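Local coordinates for protein packaging enzyme P4 (Pseudomonas phage phi6, PDB 4BLO) that hydrolyses nucleoside triphosphates as a six-subunit RecA-like motor, probably to drive viral RNA into the procapsid, at residues 266-270 / 271-275; 212-215 / 216-220. All coordinates share one frame; numbering follows the deposited sequence.

Contact 1: residues 266-270 / 271-275; sequences MFRTN and KGRIF. With ADP (adenosine-5'-diphosphate), chain N.
Two arginines stack here: the guanidinium of R268 lies flat over that of R273, with centres 4.5 Å apart and planes at 20°. Their chains run side by side on one face of an antiparallel hairpin, from a non-hydrogen-bonded pair. Bonds from R268 to carbonyls and from R273 to the alpha-phosphate probably ease the closeness of the two cations. R268 extends from CG to NE and spends NE and NH2 on the carbonyls of T251 and M248, while R273 bends at chi3 (69°) and turns to ADP. R273 NH1 gives hydrogen bonds to ADP O1A, at 2.9 Å and near the guanidinium plane at its edge, and to ADP O5'. E153 of a neighbouring subunit adds only long, weak ion pairs. F275, on the same face as the arginines, lays its ring on the adenine, F275 CE2 coming 3.5 Å from ADP C4. Flexible M266 backs the other side of that ring: its CG reaches F275 CE1 at 3.4 Å, and its sulfur makes an oblique Met-aromatic contact. F267 and I274 bind backbone to backbone in both directions, the bond from I274 N to F267 O measuring 2.8 Å. At the type I turn, T269 OG1 donates in the carbonyl plane to G272 O, which also accepts T269 N from above that plane. G272 suits the turn's last position, since its positive phi (113°) would press a side chain against the preceding carbonyl. With ADP on the P-loop of the same neighbouring subunit, this hairpin is consistent with the arginine-finger elements that complete nucleotide sites between subunits of RecA-like hexamers.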
ATOM      1  N   MET L 266      -6.579 -34.244  10.039  1.00 36.85           N
ATOM      2  CA  MET L 266      -7.568 -34.399   8.989  1.00 37.51           C
ATOM      3  C   MET L 266      -6.899 -35.119   7.842  1.00 42.77           C
ATOM      4  O   MET L 266      -5.848 -34.667   7.369  1.00 42.71           O
ATOM      5  CB  MET L 266      -8.105 -33.026   8.549  1.00 38.61           C
ATOM      6  CG  MET L 266      -9.237 -33.064   7.548  1.00 41.70           C
ATOM      7  SD  MET L 266      -8.812 -33.620   5.890  1.00 45.00           S
ATOM      8  CE  MET L 266      -7.583 -32.413   5.424  1.00 39.30           C
ATOM      9  N   PHE L 267      -7.519 -36.213   7.377  1.00 39.24           N
ATOM     10  CA  PHE L 267      -7.028 -37.000   6.253  1.00 38.61           C
ATOM     11  C   PHE L 267      -8.189 -37.490   5.416  1.00 40.86           C
ATOM     12  O   PHE L 267      -9.161 -38.048   5.944  1.00 40.01           O
ATOM     13  CB  PHE L 267      -6.140 -38.180   6.712  1.00 41.48           C
ATOM     14  CG  PHE L 267      -4.933 -37.783   7.537  1.00 42.81           C
ATOM     15  CD1 PHE L 267      -3.850 -37.127   6.951  1.00 43.86           C
ATOM     16  CD2 PHE L 267      -4.871 -38.075   8.898  1.00 46.03           C
ATOM     17  CE1 PHE L 267      -2.727 -36.769   7.715  1.00 43.17           C
ATOM     18  CE2 PHE L 267      -3.742 -37.719   9.659  1.00 46.92           C
ATOM     19  CZ  PHE L 267      -2.682 -37.070   9.061  1.00 42.47           C
ATOM     20  N   ARG L 268      -8.085 -37.246   4.103  1.00 37.29           N
ATOM     21  CA  ARG L 268      -9.045 -37.657   3.074  1.00 38.16           C
ATOM     22  C   ARG L 268      -8.596 -39.014   2.563  1.00 46.94           C
ATOM     23  O   ARG L 268      -7.695 -39.093   1.723  1.00 47.26           O
ATOM     24  CB  ARG L 268      -9.114 -36.620   1.940  1.00 35.06           C
ATOM     25  CG  ARG L 268      -9.543 -35.236   2.402  1.00 34.32           C
ATOM     26  CD  ARG L 268      -9.533 -34.223   1.287  1.00 41.99           C
ATOM     27  NE  ARG L 268      -9.509 -32.865   1.832  1.00 59.48           N
ATOM     28  CZ  ARG L 268     -10.580 -32.106   2.052  1.00 69.76           C
ATOM     29  NH1 ARG L 268     -11.791 -32.542   1.727  1.00 58.51           N
ATOM     30  NH2 ARG L 268     -10.443 -30.893   2.565  1.00 54.00           N
ATOM     31  N   THR L 269      -9.169 -40.088   3.141  1.00 46.15           N
ATOM     32  CA  THR L 269      -8.807 -41.472   2.842  1.00 48.03           C
ATOM     33  C   THR L 269      -9.796 -42.155   1.909  1.00 53.51           C
ATOM     34  O   THR L 269     -10.811 -41.564   1.547  1.00 53.32           O
ATOM     35  CB  THR L 269      -8.717 -42.287   4.152  1.00 61.94           C
ATOM     36  OG1 THR L 269     -10.028 -42.453   4.709  1.00 67.17           O
ATOM     37  CG2 THR L 269      -7.758 -41.681   5.169  1.00 55.75           C
ATOM     38  N   ASN L 270      -9.519 -43.433   1.576  1.00 52.32           N
ATOM     39  CA  ASN L 270     -10.409 -44.276   0.781  1.00 55.77           C
ATOM     40  C   ASN L 270     -11.617 -44.715   1.649  1.00 64.10           C
ATOM     41  O   ASN L 270     -12.660 -45.091   1.105  1.00 64.85           O
ATOM     42  CB  ASN L 270      -9.671 -45.491   0.157  1.00 58.89           C
ATOM     43  CG  ASN L 270      -8.772 -46.317   1.065  1.00 85.05           C
ATOM     44  OD1 ASN L 270      -8.990 -46.462   2.276  1.00 86.05           O
ATOM     45  ND2 ASN L 270      -7.762 -46.942   0.474  1.00 70.70           N
ATOM     46  N   LYS L 271     -11.477 -44.621   3.000  1.00 61.99           N
ATOM     47  CA  LYS L 271     -12.521 -44.941   3.988  1.00 63.38           C
ATOM     48  C   LYS L 271     -13.346 -43.677   4.316  1.00 64.70           C
ATOM     49  O   LYS L 271     -14.294 -43.751   5.098  1.00 65.61           O
ATOM     50  CB  LYS L 271     -11.917 -45.535   5.285  1.00 66.74           C
ATOM     51  CG  LYS L 271     -10.995 -46.732   5.092  1.00 77.63           C
ATOM     52  CD  LYS L 271     -11.721 -48.013   5.391  1.00 86.79           C
ATOM     53  CE  LYS L 271     -10.782 -49.186   5.378  1.00 79.47           C
ATOM     54  NZ  LYS L 271     -11.270 -50.247   6.279  1.00 82.00           N
ATOM     55  N   GLY L 272     -12.953 -42.544   3.727  1.00 57.89           N
ATOM     56  CA  GLY L 272     -13.605 -41.245   3.899  1.00 56.60           C
ATOM     57  C   GLY L 272     -12.781 -40.181   4.618  1.00 58.20           C
ATOM     58  O   GLY L 272     -11.653 -40.460   5.052  1.00 57.11           O
ATOM     59  N   ARG L 273     -13.352 -38.949   4.775  1.00 52.99           N
ATOM     60  CA  ARG L 273     -12.678 -37.833   5.484  1.00 50.84           C
ATOM     61  C   ARG L 273     -12.665 -38.108   6.988  1.00 53.67           C
ATOM     62  O   ARG L 273     -13.731 -38.233   7.614  1.00 53.60           O
ATOM     63  CB  ARG L 273     -13.319 -36.451   5.205  1.00 50.65           C
ATOM     64  CG  ARG L 273     -13.141 -35.933   3.777  1.00 65.54           C
ATOM     65  CD  ARG L 273     -14.060 -34.757   3.468  1.00 76.02           C
ATOM     66  NE  ARG L 273     -13.687 -33.552   4.219  1.00 73.19           N
ATOM     67  CZ  ARG L 273     -14.440 -32.456   4.323  1.00 79.75           C
ATOM     68  NH1 ARG L 273     -15.633 -32.399   3.738  1.00 66.86           N
ATOM     69  NH2 ARG L 273     -14.015 -31.418   5.029  1.00 61.16           N
ATOM     70  N   ILE L 274     -11.448 -38.238   7.559  1.00 48.62           N
ATOM     71  CA  ILE L 274     -11.304 -38.561   8.973  1.00 48.93           C
ATOM     72  C   ILE L 274     -10.679 -37.410   9.708  1.00 49.71           C
ATOM     73  O   ILE L 274      -9.546 -37.030   9.424  1.00 48.60           O
ATOM     74  CB  ILE L 274     -10.534 -39.897   9.203  1.00 52.99           C
ATOM     75  CG1 ILE L 274     -11.281 -41.077   8.525  1.00 55.78           C
ATOM     76  CG2 ILE L 274     -10.302 -40.167  10.710  1.00 53.63           C
ATOM     77  CD1 ILE L 274     -10.399 -42.215   8.107  1.00 69.47           C
ATOM     78  N   PHE L 275     -11.434 -36.884  10.683  1.00 46.91           N
ATOM     79  CA  PHE L 275     -11.033 -35.796  11.565  1.00 46.51           C
ATOM     80  C   PHE L 275     -10.668 -36.347  12.924  1.00 54.78           C
ATOM     81  O   PHE L 275     -11.494 -37.002  13.570  1.00 56.62           O
ATOM     82  CB  PHE L 275     -12.131 -34.722  11.707  1.00 47.87           C
ATOM     83  CG  PHE L 275     -12.554 -34.055  10.423  1.00 47.38           C
ATOM     84  CD1 PHE L 275     -11.883 -32.945   9.944  1.00 46.87           C
ATOM     85  CD2 PHE L 275     -13.644 -34.525   9.707  1.00 51.23           C
ATOM     86  CE1 PHE L 275     -12.297 -32.321   8.772  1.00 49.26           C
ATOM     87  CE2 PHE L 275     -14.049 -33.908   8.526  1.00 50.49           C
ATOM     88  CZ  PHE L 275     -13.375 -32.814   8.066  1.00 48.32           C
TER
HETATM   89  PB  ADP N 401     -17.467 -26.985   2.926  1.00 37.26           P
HETATM   90  O1B ADP N 401     -18.372 -25.836   3.436  1.00 37.68           O
HETATM   91  O2B ADP N 401     -17.712 -27.194   1.421  1.00 38.76           O
HETATM   92  O3B ADP N 401     -16.031 -26.653   3.150  1.00 33.43           O
HETATM   93  PA  ADP N 401     -18.171 -29.815   3.216  1.00 48.98           P
HETATM   94  O1A ADP N 401     -17.053 -30.284   2.269  1.00 45.89           O
HETATM   95  O2A ADP N 401     -19.473 -29.812   2.500  1.00 50.06           O
HETATM   96  O3A ADP N 401     -17.836 -28.328   3.717  1.00 43.47           O
HETATM   97  O5' ADP N 401     -18.263 -30.774   4.467  1.00 52.11           O
HETATM   98  C5' ADP N 401     -18.820 -30.303   5.705  1.00 54.46           C
HETATM   99  C4' ADP N 401     -18.923 -31.430   6.698  1.00 58.32           C
HETATM  100  O4' ADP N 401     -17.601 -31.912   7.026  1.00 57.78           O
HETATM  101  C3' ADP N 401     -19.536 -31.007   8.026  1.00 61.20           C
HETATM  102  O3' ADP N 401     -20.957 -31.067   7.958  1.00 62.85           O
HETATM  103  C2' ADP N 401     -18.903 -31.990   9.013  1.00 61.43           C
HETATM  104  O2' ADP N 401     -19.611 -33.222   9.085  1.00 63.68           O
HETATM  105  C1' ADP N 401     -17.502 -32.170   8.417  1.00 59.47           C
HETATM  106  N9  ADP N 401     -16.473 -31.308   9.004  1.00 58.14           N
HETATM  107  C8  ADP N 401     -15.883 -30.204   8.436  1.00 52.82           C
HETATM  108  N7  ADP N 401     -14.999 -29.613   9.196  1.00 53.95           N
HETATM  109  C5  ADP N 401     -14.998 -30.383  10.362  1.00 59.38           C
HETATM  110  C6  ADP N 401     -14.287 -30.271  11.570  1.00 61.83           C
HETATM  111  N6  ADP N 401     -13.389 -29.315  11.823  1.00 62.37           N
HETATM  112  N1  ADP N 401     -14.537 -31.193  12.532  1.00 63.14           N
HETATM  113  C2  ADP N 401     -15.430 -32.157  12.285  1.00 62.84           C
HETATM  114  N3  ADP N 401     -16.155 -32.362  11.181  1.00 61.19           N
HETATM  115  C4  ADP N 401     -15.898 -31.427  10.244  1.00 60.30           C

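Contact 2: residues 212-215 / 216-220; sequences LLTD and ISNLF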
ATOM      1  N   LEU L 212      -2.713 -21.593  -3.212  1.00 31.44           N
ATOM      2  CA  LEU L 212      -1.436 -22.234  -3.519  1.00 32.91           C
ATOM      3  C   LEU L 212      -1.359 -23.654  -2.937  1.00 36.54           C
ATOM      4  O   LEU L 212      -0.906 -24.553  -3.640  1.00 35.60           O
ATOM      5  CB  LEU L 212      -0.251 -21.398  -3.014  1.00 33.34           C
ATOM      6  CG  LEU L 212       0.721 -20.853  -4.088  1.00 39.30           C
ATOM      7  CD1 LEU L 212       1.769 -19.938  -3.468  1.00 39.84           C
ATOM      8  CD2 LEU L 212       1.419 -21.975  -4.838  1.00 40.08           C
ATOM      9  N   LEU L 213      -1.837 -23.858  -1.684  1.00 33.42           N
ATOM     10  CA  LEU L 213      -1.858 -25.176  -1.035  1.00 33.42           C
ATOM     11  C   LEU L 213      -2.718 -26.167  -1.834  1.00 34.10           C
ATOM     12  O   LEU L 213      -2.300 -27.315  -2.014  1.00 32.69           O
ATOM     13  CB  LEU L 213      -2.383 -25.077   0.410  1.00 33.58           C
ATOM     14  CG  LEU L 213      -1.427 -24.594   1.498  1.00 37.34           C
ATOM     15  CD1 LEU L 213      -2.177 -24.354   2.791  1.00 37.77           C
ATOM     16  CD2 LEU L 213      -0.335 -25.607   1.768  1.00 39.42           C
ATOM     17  N   THR L 214      -3.902 -25.709  -2.328  1.00 27.75           N
ATOM     18  CA  THR L 214      -4.835 -26.502  -3.144  1.00 28.15           C
ATOM     19  C   THR L 214      -4.196 -26.862  -4.503  1.00 31.39           C
ATOM     20  O   THR L 214      -4.288 -28.019  -4.935  1.00 28.87           O
ATOM     21  CB  THR L 214      -6.165 -25.771  -3.329  1.00 33.33           C
ATOM     22  OG1 THR L 214      -6.728 -25.492  -2.049  1.00 37.13           O
ATOM     23  CG2 THR L 214      -7.154 -26.576  -4.125  1.00 28.09           C
ATOM     24  N   ASP L 215      -3.554 -25.868  -5.159  1.00 28.69           N
ATOM     25  CA  ASP L 215      -2.859 -26.032  -6.435  1.00 29.75           C
ATOM     26  C   ASP L 215      -1.681 -27.009  -6.276  1.00 34.35           C
ATOM     27  O   ASP L 215      -1.466 -27.853  -7.148  1.00 35.18           O
ATOM     28  CB  ASP L 215      -2.373 -24.673  -6.972  1.00 31.61           C
ATOM     29  CG  ASP L 215      -3.441 -23.793  -7.586  1.00 39.16           C
ATOM     30  OD1 ASP L 215      -4.611 -24.245  -7.669  1.00 44.29           O
ATOM     31  OD2 ASP L 215      -3.102 -22.669  -8.026  1.00 35.65           O
ATOM     32  N   ILE L 216      -0.942 -26.911  -5.152  1.00 29.45           N
ATOM     33  CA  ILE L 216       0.172 -27.815  -4.854  1.00 29.73           C
ATOM     34  C   ILE L 216      -0.404 -29.232  -4.584  1.00 37.29           C
ATOM     35  O   ILE L 216       0.099 -30.204  -5.144  1.00 36.96           O
ATOM     36  CB  ILE L 216       1.050 -27.277  -3.695  1.00 30.80           C
ATOM     37  CG1 ILE L 216       1.927 -26.104  -4.167  1.00 29.95           C
ATOM     38  CG2 ILE L 216       1.896 -28.372  -3.083  1.00 31.28           C
ATOM     39  CD1 ILE L 216       2.437 -25.189  -3.072  1.00 25.18           C
ATOM     40  N   SER L 217      -1.493 -29.327  -3.789  1.00 34.99           N
ATOM     41  CA  SER L 217      -2.140 -30.598  -3.462  1.00 35.30           C
ATOM     42  C   SER L 217      -2.610 -31.320  -4.722  1.00 42.69           C
ATOM     43  O   SER L 217      -2.306 -32.500  -4.888  1.00 43.90           O
ATOM     44  CB  SER L 217      -3.308 -30.381  -2.506  1.00 36.13           C
ATOM     45  OG  SER L 217      -3.815 -31.610  -2.010  1.00 41.52           O
ATOM     46  N   ASN L 218      -3.298 -30.604  -5.631  1.00 41.58           N
ATOM     47  CA  ASN L 218      -3.821 -31.180  -6.878  1.00 42.69           C
ATOM     48  C   ASN L 218      -2.679 -31.589  -7.832  1.00 47.51           C
ATOM     49  O   ASN L 218      -2.795 -32.606  -8.520  1.00 48.53           O
ATOM     50  CB  ASN L 218      -4.804 -30.233  -7.555  1.00 37.91           C
ATOM     51  CG  ASN L 218      -6.084 -29.978  -6.783  1.00 50.62           C
ATOM     52  OD1 ASN L 218      -6.729 -28.932  -6.943  1.00 54.33           O
ATOM     53  ND2 ASN L 218      -6.502 -30.925  -5.948  1.00 31.25           N
ATOM     54  N   LEU L 219      -1.563 -30.840  -7.809  1.00 42.26           N
ATOM     55  CA  LEU L 219      -0.358 -31.138  -8.582  1.00 42.20           C
ATOM     56  C   LEU L 219       0.184 -32.516  -8.151  1.00 47.86           C
ATOM     57  O   LEU L 219       0.542 -33.333  -8.996  1.00 49.94           O
ATOM     58  CB  LEU L 219       0.674 -30.020  -8.334  1.00 40.50           C
ATOM     59  CG  LEU L 219       1.498 -29.470  -9.505  1.00 43.78           C
ATOM     60  CD1 LEU L 219       0.641 -29.061 -10.682  1.00 43.42           C
ATOM     61  CD2 LEU L 219       2.319 -28.288  -9.063  1.00 41.43           C
ATOM     62  N   PHE L 220       0.158 -32.806  -6.838  1.00 42.48           N
ATOM     63  CA  PHE L 220       0.595 -34.094  -6.294  1.00 41.42           C
ATOM     64  C   PHE L 220      -0.456 -35.177  -6.527  1.00 50.24           C
ATOM     65  O   PHE L 220      -0.077 -36.330  -6.735  1.00 53.68           O
ATOM     66  CB  PHE L 220       0.930 -33.986  -4.802  1.00 40.21           C
ATOM     67  CG  PHE L 220       2.093 -33.076  -4.478  1.00 38.82           C
ATOM     68  CD1 PHE L 220       3.161 -32.939  -5.357  1.00 40.73           C
ATOM     69  CD2 PHE L 220       2.143 -32.391  -3.271  1.00 38.98           C
ATOM     70  CE1 PHE L 220       4.241 -32.105  -5.050  1.00 40.94           C
ATOM     71  CE2 PHE L 220       3.231 -31.569  -2.958  1.00 40.58           C
ATOM     72  CZ  PHE L 220       4.272 -31.430  -3.849  1.00 38.75           C
TER
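Helix 208-222 packs beside the central sheet, and its middle turns are joined by regular i to i+4 backbone bonds. I216 N binds L212 O and S217 N binds L213 O, each at 2.8 Å; N218 N to T214 O and L219 N to D215 O follow, the last longer at 3.1 Å. A methyl of L212's forked end, CD2, meets CD1 at the end of I216's longer branch at 3.8 Å, the two chains crossing obliquely. I216 carries its CG1 anti to its carbonyl carbon (chi1 -75°), which brings CG1 and CD1 back over L212 O, and the I216 side chain also packs on M229 of strand 226-231. Apolar residues therefore suit this side. Small S217 fits close to the sheet, where its OG is hydrogen-bonded to V121 N. T214 and D215 have partners elsewhere: T214 OG1 takes a hydrogen bond from R190 NH2 of a neighbouring subunit, its own hydrogen serving the carbonyl of Y210 or S250 or shared between them, and D215 OD2 forms a salt bridge with R195 of that subunit. The arrangement is that of a buried alpha-helix in a RecA-like alpha/beta core, one side on the sheet and another at a subunit interface.

Contact 2 precedes contact 1 in the chain and belongs to a helix of the core, whereas contact 1 is the hairpin at one edge of the main sheet within this chain. Their centres are about 17 Å apart and their nearest atoms about 7 Å, so they do not touch. What joins them is the neighbouring subunit: V151 of that subunit packs against both R268 and S217. Within the chain, V252 lies between them, meeting the backbone of R268 and the side chain of S217. Contact 1 handles ADP directly, while the T214 side chain of contact 2 stays about 11 Å from a bound ADP and helps form the surrounding interface.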